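Local coordinates for protein similar to metal-dependent hydrolase (Staphylococcus aureus subsp. aureus Mu50, PDB 3ESH) that is a probable metal-dependent hydrolase of the metallo-beta-lactamase superfamily, its exact substrate not established, at residues Lys17-Ala22 with Glu40-Asn45; Leu46-Ile51 with Phe249-Asn254; Pro175-Gln180 with Ile192-Gln197. All blocks are in the same frame, centred on the assembly; numbering follows the deposited sequence.

The three contacts run from the edge of the chain through its middle to the far side. Interactions 1 and 2 share strand 43-47: interaction 1 pairs its start with strand 15-19, and interaction 2 begins where the strand ends and meets the loop 249-254. Their centres are about 15 Å apart, and they touch through Met18 with Leu46 and Asn45 with Glu253. Interaction 3, a hairpin, lies about 20 Å from interaction 2, centre to centre, and about 33 Å from interaction 1, on the opposite side of the chain's centre. Interaction 2 adjoins a possible vacant metal site formed by His110, His185 and Asp206, where His251 touches Asp206.

Interaction 1 of 3, residues Lys17-Ala22 with Glu40-Asn45; sequences KMDGGA and ERNQIN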
loop_
_atom_site.group_PDB
_atom_site.type_symbol
_atom_site.label_atom_id
_atom_site.label_comp_id
_atom_site.label_asym_id
_atom_site.label_seq_id
_atom_site.Cartn_x
_atom_site.Cartn_y
_atom_site.Cartn_z
ATOM N N LYS A 17 12.102 -1.842 -35.451
ATOM C CA LYS A 17 11.922 -3.274 -35.551
ATOM C C LYS A 17 12.340 -3.845 -34.201
ATOM O O LYS A 17 13.515 -3.788 -33.831
ATOM C CB LYS A 17 12.761 -3.858 -36.697
ATOM C CG LYS A 17 12.262 -3.453 -38.096
ATOM C CD LYS A 17 12.722 -4.419 -39.209
ATOM C CE LYS A 17 14.125 -4.135 -39.720
ATOM N NZ LYS A 17 14.167 -2.861 -40.505
HETATM N N MSE A 18 11.356 -4.356 -33.458
HETATM C CA MSE A 18 11.590 -4.924 -32.142
HETATM C C MSE A 18 11.424 -6.431 -32.184
HETATM O O MSE A 18 10.651 -6.943 -32.980
HETATM C CB MSE A 18 10.600 -4.337 -31.133
HETATM C CG MSE A 18 10.649 -2.850 -30.948
HETATM SE SE MSE A 18 12.392 -2.273 -30.449
HETATM C CE MSE A 18 12.766 -1.309 -32.048
ATOM N N ASP A 19 12.146 -7.134 -31.314
ATOM C CA ASP A 19 12.069 -8.591 -31.227
ATOM C C ASP A 19 10.628 -9.056 -30.933
ATOM O O ASP A 19 10.015 -8.615 -29.979
ATOM C CB ASP A 19 13.020 -9.104 -30.139
ATOM C CG ASP A 19 13.021 -10.626 -30.028
ATOM O OD1 ASP A 19 13.699 -11.303 -30.842
ATOM O OD2 ASP A 19 12.321 -11.154 -29.127
ATOM N N GLY A 20 10.105 -9.950 -31.772
ATOM C CA GLY A 20 8.750 -10.446 -31.583
ATOM C C GLY A 20 8.515 -11.097 -30.230
ATOM O O GLY A 20 7.497 -10.853 -29.578
ATOM N N GLY A 21 9.464 -11.919 -29.795
ATOM C CA GLY A 21 9.305 -12.580 -28.517
ATOM C C GLY A 21 9.075 -11.601 -27.384
ATOM O O GLY A 21 8.315 -11.873 -26.464
ATOM N N ALA A 22 9.740 -10.455 -27.453
ATOM C CA ALA A 22 9.606 -9.448 -26.409
ATOM C C ALA A 22 8.285 -8.697 -26.523
ATOM O O ALA A 22 7.719 -8.235 -25.515
ATOM C CB ALA A 22 10.777 -8.469 -26.469
ATOM N N GLU A 40 13.960 -12.829 -40.350
ATOM C CA GLU A 40 14.999 -13.808 -40.035
ATOM C C GLU A 40 15.630 -13.531 -38.671
ATOM O O GLU A 40 16.260 -14.399 -38.079
ATOM C CB GLU A 40 16.065 -13.763 -41.138
ATOM C CG GLU A 40 17.401 -14.443 -40.825
ATOM C CD GLU A 40 17.336 -15.962 -40.901
ATOM O OE1 GLU A 40 16.556 -16.567 -40.116
ATOM O OE2 GLU A 40 18.066 -16.552 -41.743
ATOM N N ARG A 41 15.455 -12.317 -38.169
ATOM C CA ARG A 41 16.025 -11.954 -36.882
ATOM C C ARG A 41 15.002 -11.879 -35.756
ATOM O O ARG A 41 15.281 -11.292 -34.714
ATOM C CB ARG A 41 16.745 -10.621 -36.988
ATOM C CG ARG A 41 17.764 -10.553 -38.091
ATOM C CD ARG A 41 18.551 -9.270 -37.951
ATOM N NE ARG A 41 19.380 -8.983 -39.120
ATOM C CZ ARG A 41 18.903 -8.587 -40.297
ATOM N NH1 ARG A 41 17.589 -8.429 -40.474
ATOM N NH2 ARG A 41 19.747 -8.333 -41.297
ATOM N N ASN A 42 13.828 -12.465 -35.972
ATOM C CA ASN A 42 12.767 -12.490 -34.971
ATOM C C ASN A 42 12.204 -11.109 -34.676
ATOM O O ASN A 42 11.486 -10.915 -33.690
ATOM C CB ASN A 42 13.275 -13.100 -33.660
ATOM C CG ASN A 42 12.167 -13.758 -32.852
ATOM O OD1 ASN A 42 12.224 -13.820 -31.620
ATOM N ND2 ASN A 42 11.156 -14.267 -33.549
ATOM N N GLN A 43 12.529 -10.148 -35.528
ATOM C CA GLN A 43 12.052 -8.784 -35.350
ATOM C C GLN A 43 10.773 -8.563 -36.131
ATOM O O GLN A 43 10.660 -9.035 -37.259
ATOM C CB GLN A 43 13.087 -7.780 -35.865
ATOM C CG GLN A 43 14.535 -8.053 -35.480
ATOM C CD GLN A 43 15.497 -7.052 -36.110
ATOM O OE1 GLN A 43 15.630 -6.988 -37.333
ATOM N NE2 GLN A 43 16.163 -6.260 -35.275
ATOM N N ILE A 44 9.812 -7.852 -35.540
ATOM C CA ILE A 44 8.572 -7.531 -36.241
ATOM C C ILE A 44 8.618 -6.030 -36.482
ATOM O O ILE A 44 9.221 -5.296 -35.699
ATOM C CB ILE A 44 7.303 -7.894 -35.437
ATOM C CG1 ILE A 44 7.157 -6.975 -34.229
ATOM C CG2 ILE A 44 7.352 -9.376 -35.044
ATOM C CD1 ILE A 44 5.819 -7.088 -33.518
ATOM N N ASN A 45 7.991 -5.571 -37.561
ATOM C CA ASN A 45 8.011 -4.164 -37.910
ATOM C C ASN A 45 6.960 -3.345 -37.190
ATOM O O ASN A 45 5.765 -3.615 -37.309
ATOM C CB ASN A 45 7.837 -3.987 -39.413
ATOM C CG ASN A 45 8.147 -2.583 -39.858
ATOM O OD1 ASN A 45 9.274 -2.114 -39.699
ATOM N ND2 ASN A 45 7.147 -1.892 -40.407
#
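Lys17 lies against Asn45 and Gln43 where strands 15-19 and 43-47 form a two-stranded antiparallel sheet. Its CG sits anti to the carbonyl carbon (chi1 -69°) and comes 3.6 Å from Asn45 OD1, while CB packs 4.0 Å from Gln43 CB. Further out the chain bends at chi3 and chi4 and its end leads away; the ammonium forms a salt bridge with Asp82. Gln43 crosses the lysine obliquely, its OE1 4.0 Å from Lys17 CE.

On the other face stand Ile44 and the selenomethionine Met18, a hydrogen-bonded pair: Ile44 N donates to Met18 O at 2.8 Å, and Met18 N returns a longer bond to Ile44 O. Where the strand gives way to helix 20-24, Ile44 CG2 rests 3.9 Å from Gly20 CA. Asp19 is the N-cap of this helix; its OD2 accepts from Ala22 N, and its OD1 accepts from the backbone N of Lys29 of a second subunit, which ties the turn to the assembly. Just beyond the paired strands, Gly20 N donates a nearly straight bond (175° at the hydrogen) to Asn42 O, 2.6 Å long.

Interaction 2 of 3, residues Leu46-Ile51 with Phe249-Asn254; sequences LPTHPI and FYHDEN
Tyr250 CG stands anti to its backbone N (chi1 175°), and the ring beyond it lies against Thr48, His49 and Pro50, while His251 CG is anti to its carbonyl carbon (chi1 -75°), and the imidazole presents its ND1 edge to Pro47 O. The tyrosine ring is laid against the backbone of the opposing turn: His49 N sits 3.8 Å above the ring plane over its centre, and Thr48 C lies over the same face nearer the rim. CE2 approaches Thr48 CA at 3.6 Å, and CE1, across the ring from CE2, comes 4.0 Å from Pro50 CG.

Polar contacts fix the two segments together. His251 ND1 donates to Pro47 O over 2.9 Å, with the carbonyl oxygen 17° out of the imidazole plane; the same oxygen also receives a CA-H contact from His251. His49 N donates an almost straight bond to Tyr250 O, 3.3 Å long. Anchoring ND1 to a backbone carbonyl restricts the rotation of the imidazole, one face of which has Tyr250 CD2 over its centre. On the flank Leu46 CD2 packs 3.8 Å from His251 CB, and Pro47 CD lies 3.8 Å from Glu253 CB.

The phenol hydroxyl is bonded to Asp112 O and the Tyr250 ring stacks on His113, whose ring meets that of His251 nearly perpendicularly. His251 NE2 makes a weak bond to Asp112 OD2. Asp112 and His113 belong to the HxHxDH motif of the metallo-beta-lactamase superfamily, so the loop 249-254 probably shapes the edge of the metal centre. This buried contact thus joins the end of strand 43-47 to the connection between strands 246-248 and 255-259, with strand 15-19 beside Leu46 and Thr48, strand 199-203 beside Ile51 and Tyr250, and helix 111-114, which carries Asp112 and His113, against the Tyr250 and His251 rings.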
loop_
_atom_site.group_PDB
_atom_site.type_symbol
_atom_site.label_atom_id
_atom_site.label_comp_id
_atom_site.label_asym_id
_atom_site.label_seq_id
_atom_site.Cartn_x
_atom_site.Cartn_y
_atom_site.Cartn_z
ATOM N N LEU A 46 7.412 -2.327 -36.461
ATOM C CA LEU A 46 6.516 -1.465 -35.715
ATOM C C LEU A 46 6.622 0.008 -36.065
ATOM O O LEU A 46 7.544 0.699 -35.624
ATOM C CB LEU A 46 6.751 -1.606 -34.209
ATOM C CG LEU A 46 6.454 -2.930 -33.503
ATOM C CD1 LEU A 46 6.936 -2.810 -32.079
ATOM C CD2 LEU A 46 4.961 -3.258 -33.547
ATOM N N PRO A 47 5.677 0.515 -36.868
ATOM C CA PRO A 47 5.720 1.930 -37.225
ATOM C C PRO A 47 5.578 2.765 -35.940
ATOM O O PRO A 47 4.982 2.314 -34.958
ATOM C CB PRO A 47 4.491 2.112 -38.119
ATOM C CG PRO A 47 4.313 0.773 -38.725
ATOM C CD PRO A 47 4.606 -0.182 -37.596
ATOM N N THR A 48 6.139 3.969 -35.959
ATOM C CA THR A 48 6.005 4.891 -34.839
ATOM C C THR A 48 5.323 6.100 -35.495
ATOM O O THR A 48 5.972 7.088 -35.839
ATOM C CB THR A 48 7.377 5.285 -34.249
ATOM O OG1 THR A 48 8.178 5.909 -35.267
ATOM C CG2 THR A 48 8.110 4.056 -33.721
ATOM N N HIS A 49 4.010 5.982 -35.690
ATOM C CA HIS A 49 3.209 7.015 -36.351
ATOM C C HIS A 49 2.298 7.821 -35.423
ATOM O O HIS A 49 1.238 7.356 -35.010
ATOM C CB HIS A 49 2.342 6.393 -37.458
ATOM C CG HIS A 49 3.119 5.759 -38.575
ATOM N ND1 HIS A 49 4.467 5.963 -38.766
ATOM C CD2 HIS A 49 2.723 4.917 -39.560
ATOM C CE1 HIS A 49 4.872 5.268 -39.819
ATOM N NE2 HIS A 49 3.834 4.626 -40.317
ATOM N N PRO A 50 2.695 9.054 -35.088
ATOM C CA PRO A 50 1.838 9.848 -34.205
ATOM C C PRO A 50 0.429 10.050 -34.758
ATOM O O PRO A 50 0.205 9.963 -35.956
ATOM C CB PRO A 50 2.616 11.146 -34.067
ATOM C CG PRO A 50 4.035 10.654 -34.080
ATOM C CD PRO A 50 4.011 9.693 -35.254
ATOM N N ILE A 51 -0.519 10.323 -33.868
ATOM C CA ILE A 51 -1.902 10.522 -34.260
ATOM C C ILE A 51 -2.289 11.989 -34.225
ATOM O O ILE A 51 -2.334 12.601 -33.161
ATOM C CB ILE A 51 -2.843 9.713 -33.333
ATOM C CG1 ILE A 51 -2.504 8.225 -33.449
ATOM C CG2 ILE A 51 -4.306 9.986 -33.678
ATOM C CD1 ILE A 51 -3.315 7.322 -32.545
ATOM N N PHE A 249 -4.362 2.921 -33.648
ATOM C CA PHE A 249 -3.064 2.326 -33.388
ATOM C C PHE A 249 -1.906 3.211 -33.787
ATOM O O PHE A 249 -2.005 4.012 -34.711
ATOM C CB PHE A 249 -2.972 0.983 -34.093
ATOM C CG PHE A 249 -3.927 -0.033 -33.549
ATOM C CD1 PHE A 249 -3.623 -0.728 -32.370
ATOM C CD2 PHE A 249 -5.167 -0.243 -34.164
ATOM C CE1 PHE A 249 -4.538 -1.613 -31.812
ATOM C CE2 PHE A 249 -6.082 -1.126 -33.615
ATOM C CZ PHE A 249 -5.772 -1.814 -32.433
ATOM N N TYR A 250 -0.804 3.052 -33.070
ATOM C CA TYR A 250 0.397 3.837 -33.285
ATOM C C TYR A 250 1.476 2.932 -33.850
ATOM O O TYR A 250 2.289 3.368 -34.656
ATOM C CB TYR A 250 0.851 4.413 -31.936
ATOM C CG TYR A 250 2.166 5.174 -31.926
ATOM C CD1 TYR A 250 2.206 6.548 -32.161
ATOM C CD2 TYR A 250 3.361 4.528 -31.608
ATOM C CE1 TYR A 250 3.407 7.263 -32.067
ATOM C CE2 TYR A 250 4.561 5.231 -31.510
ATOM C CZ TYR A 250 4.575 6.598 -31.738
ATOM O OH TYR A 250 5.758 7.287 -31.609
ATOM N N HIS A 251 1.455 1.670 -33.416
ATOM C CA HIS A 251 2.442 0.663 -33.815
ATOM C C HIS A 251 2.024 -0.376 -34.848
ATOM O O HIS A 251 2.883 -1.108 -35.350
ATOM C CB HIS A 251 2.929 -0.135 -32.597
ATOM C CG HIS A 251 3.881 0.602 -31.713
ATOM N ND1 HIS A 251 4.951 1.315 -32.205
ATOM C CD2 HIS A 251 3.959 0.684 -30.366
ATOM C CE1 HIS A 251 5.651 1.803 -31.195
ATOM N NE2 HIS A 251 5.069 1.433 -30.068
ATOM N N ASP A 252 0.737 -0.495 -35.149
ATOM C CA ASP A 252 0.330 -1.530 -36.096
ATOM C C ASP A 252 0.735 -1.201 -37.541
ATOM O O ASP A 252 0.319 -0.192 -38.096
ATOM C CB ASP A 252 -1.185 -1.781 -35.980
ATOM C CG ASP A 252 -1.591 -3.152 -36.498
ATOM O OD1 ASP A 252 -2.435 -3.813 -35.851
ATOM O OD2 ASP A 252 -1.064 -3.563 -37.556
ATOM N N GLU A 253 1.543 -2.063 -38.147
ATOM C CA GLU A 253 2.001 -1.831 -39.514
ATOM C C GLU A 253 0.922 -1.910 -40.586
ATOM O O GLU A 253 0.997 -1.200 -41.585
ATOM C CB GLU A 253 3.122 -2.806 -39.896
ATOM C CG GLU A 253 2.711 -4.278 -39.917
ATOM C CD GLU A 253 3.842 -5.214 -40.352
ATOM O OE1 GLU A 253 3.799 -6.414 -39.967
ATOM O OE2 GLU A 253 4.757 -4.761 -41.078
ATOM N N ASN A 254 -0.079 -2.757 -40.377
ATOM C CA ASN A 254 -1.138 -2.932 -41.361
ATOM C C ASN A 254 -2.267 -1.940 -41.221
ATOM O O ASN A 254 -2.664 -1.295 -42.190
ATOM C CB ASN A 254 -1.732 -4.340 -41.259
ATOM C CG ASN A 254 -0.683 -5.397 -41.018
ATOM O OD1 ASN A 254 -0.650 -6.035 -39.954
ATOM N ND2 ASN A 254 0.198 -5.583 -41.993
HETATM O O HOH W 1 -0.749 6.127 -35.653
#

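Interaction 3 of 3, residues Pro175-Gln180 with Ile192-Gln197; sequences PGIKMQ and ITIESQ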
loop_
_atom_site.group_PDB
_atom_site.type_symbol
_atom_site.label_atom_id
_atom_site.label_comp_id
_atom_site.label_asym_id
_atom_site.label_seq_id
_atom_site.Cartn_x
_atom_site.Cartn_y
_atom_site.Cartn_z
ATOM N N PRO A 175 -12.321 19.923 -24.926
ATOM C CA PRO A 175 -13.506 19.058 -24.884
ATOM C C PRO A 175 -13.456 17.855 -25.822
ATOM O O PRO A 175 -13.017 17.965 -26.974
ATOM C CB PRO A 175 -14.641 20.026 -25.224
ATOM C CG PRO A 175 -14.167 21.306 -24.600
ATOM C CD PRO A 175 -12.719 21.336 -25.061
ATOM N N GLY A 176 -13.904 16.706 -25.321
ATOM C CA GLY A 176 -13.917 15.506 -26.138
ATOM C C GLY A 176 -12.671 14.627 -26.071
ATOM O O GLY A 176 -12.730 13.432 -26.391
ATOM N N ILE A 177 -11.545 15.203 -25.667
ATOM C CA ILE A 177 -10.305 14.445 -25.569
ATOM C C ILE A 177 -10.033 14.155 -24.096
ATOM O O ILE A 177 -9.792 15.072 -23.319
ATOM C CB ILE A 177 -9.118 15.234 -26.134
ATOM C CG1 ILE A 177 -9.509 15.929 -27.447
ATOM C CG2 ILE A 177 -7.943 14.303 -26.357
ATOM C CD1 ILE A 177 -9.763 15.008 -28.606
ATOM N N LYS A 178 -10.076 12.880 -23.711
ATOM C CA LYS A 178 -9.854 12.509 -22.311
ATOM C C LYS A 178 -8.686 11.547 -22.077
ATOM O O LYS A 178 -8.676 10.430 -22.587
ATOM C CB LYS A 178 -11.135 11.907 -21.716
ATOM C CG LYS A 178 -12.370 12.805 -21.875
ATOM C CD LYS A 178 -13.568 12.293 -21.084
ATOM C CE LYS A 178 -14.800 13.178 -21.304
ATOM N NZ LYS A 178 -15.989 12.794 -20.479
HETATM N N MSE A 179 -7.703 11.995 -21.303
HETATM C CA MSE A 179 -6.536 11.170 -20.984
HETATM C C MSE A 179 -6.816 10.412 -19.699
HETATM O O MSE A 179 -7.471 10.938 -18.801
HETATM C CB MSE A 179 -5.311 12.056 -20.804
HETATM C CG MSE A 179 -5.022 12.819 -22.042
HETATM SE SE MSE A 179 -3.581 14.019 -21.711
HETATM C CE MSE A 179 -2.153 12.870 -22.106
ATOM N N GLN A 180 -6.313 9.189 -19.596
ATOM C CA GLN A 180 -6.567 8.383 -18.401
ATOM C C GLN A 180 -5.441 7.417 -18.015
ATOM O O GLN A 180 -5.063 6.526 -18.776
ATOM C CB GLN A 180 -7.872 7.619 -18.603
ATOM C CG GLN A 180 -8.286 6.776 -17.436
ATOM C CD GLN A 180 -9.595 6.055 -17.701
ATOM O OE1 GLN A 180 -9.890 5.028 -17.080
ATOM N NE2 GLN A 180 -10.394 6.594 -18.624
ATOM N N ILE A 192 -5.890 7.333 -24.318
ATOM C CA ILE A 192 -6.648 8.528 -24.683
ATOM C C ILE A 192 -7.921 8.184 -25.455
ATOM O O ILE A 192 -7.924 7.297 -26.310
ATOM C CB ILE A 192 -5.758 9.476 -25.533
ATOM C CG1 ILE A 192 -4.489 9.823 -24.743
ATOM C CG2 ILE A 192 -6.516 10.732 -25.892
ATOM C CD1 ILE A 192 -3.324 10.320 -25.584
ATOM N N THR A 193 -9.006 8.879 -25.144
ATOM C CA THR A 193 -10.274 8.655 -25.821
ATOM C C THR A 193 -10.728 9.942 -26.507
ATOM O O THR A 193 -10.498 11.041 -26.000
ATOM C CB THR A 193 -11.378 8.204 -24.839
ATOM O OG1 THR A 193 -11.495 9.158 -23.784
ATOM C CG2 THR A 193 -11.052 6.844 -24.247
ATOM N N ILE A 194 -11.372 9.792 -27.660
ATOM C CA ILE A 194 -11.869 10.924 -28.429
ATOM C C ILE A 194 -13.363 10.744 -28.661
ATOM O O ILE A 194 -13.799 9.680 -29.090
ATOM C CB ILE A 194 -11.162 10.999 -29.790
ATOM C CG1 ILE A 194 -9.663 10.794 -29.597
ATOM C CG2 ILE A 194 -11.405 12.346 -30.433
ATOM C CD1 ILE A 194 -8.876 10.712 -30.879
ATOM N N GLU A 195 -14.147 11.779 -28.375
ATOM C CA GLU A 195 -15.596 11.718 -28.568
ATOM C C GLU A 195 -16.152 13.019 -29.128
ATOM O O GLU A 195 -15.894 14.080 -28.591
ATOM C CB GLU A 195 -16.300 11.398 -27.251
ATOM C CG GLU A 195 -16.161 9.952 -26.792
ATOM C CD GLU A 195 -16.720 9.714 -25.384
ATOM O OE1 GLU A 195 -15.960 9.886 -24.398
ATOM O OE2 GLU A 195 -17.918 9.367 -25.264
ATOM N N SER A 196 -16.899 12.920 -30.223
ATOM C CA SER A 196 -17.532 14.071 -30.869
ATOM C C SER A 196 -18.846 13.540 -31.423
ATOM O O SER A 196 -18.864 12.475 -32.043
ATOM C CB SER A 196 -16.657 14.611 -32.003
ATOM O OG SER A 196 -17.123 15.883 -32.445
ATOM N N GLN A 197 -19.939 14.271 -31.216
ATOM C CA GLN A 197 -21.245 13.798 -31.666
ATOM C C GLN A 197 -21.444 12.472 -30.938
ATOM O O GLN A 197 -21.200 12.380 -29.734
ATOM C CB GLN A 197 -21.262 13.539 -33.178
ATOM C CG GLN A 197 -21.787 14.677 -34.020
ATOM C CD GLN A 197 -21.023 15.962 -33.808
ATOM O OE1 GLN A 197 -21.125 16.594 -32.752
ATOM N NE2 GLN A 197 -20.247 16.356 -34.808
#
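Ile177 overlaps Ile194 on the inner face of a beta hairpin, strands 177-181 and 190-196, which run antiparallel in one of the two mixed sheets. The two isoleucines lie side by side and point the same way, with Ile177 CD1 3.6 Å from Ile194 CG2. Ile177 CG2, anti to its backbone N, reaches instead to Ile192 CG2 at 3.9 Å, so one residue bridges two positions of the neighbouring strand. Beyond it the selenomethionine Met179 runs beside Ile192, CG to CG1, at 4.1 Å.

This apolar face is turned to the second sheet of the molecule: Ile6 and Ile8 of strand 6-10, Ile53 of strand 51-54 and Leu105 of strand 103-105 pack on it. The hairpin therefore contributes to the hydrophobic interior between the two sheets of the alpha-beta-beta-alpha sandwich that defines the metallo-beta-lactamase fold.

The reverse face carries Lys178 and Thr193, a hydrogen-bonded pair. Lys178 N donates to Thr193 O at 3.0 Å, and Thr193 N returns a bond of the same length to Lys178 O. Thr193 OG1, placed between its backbone N and carbonyl carbon (chi1 55°), adds a weak bond to that same oxygen and lies 3.5 Å from Lys178 CB. The extended lysine chain leads away from the threonine, and NZ makes a long, weak ion pair with Glu172; the carboxylate of Glu195, two residues on from Thr193, forms a salt bridge with Lys200. At the open end, the carbonyl oxygen of Gly176 accepts from Glu195 N at 2.9 Å.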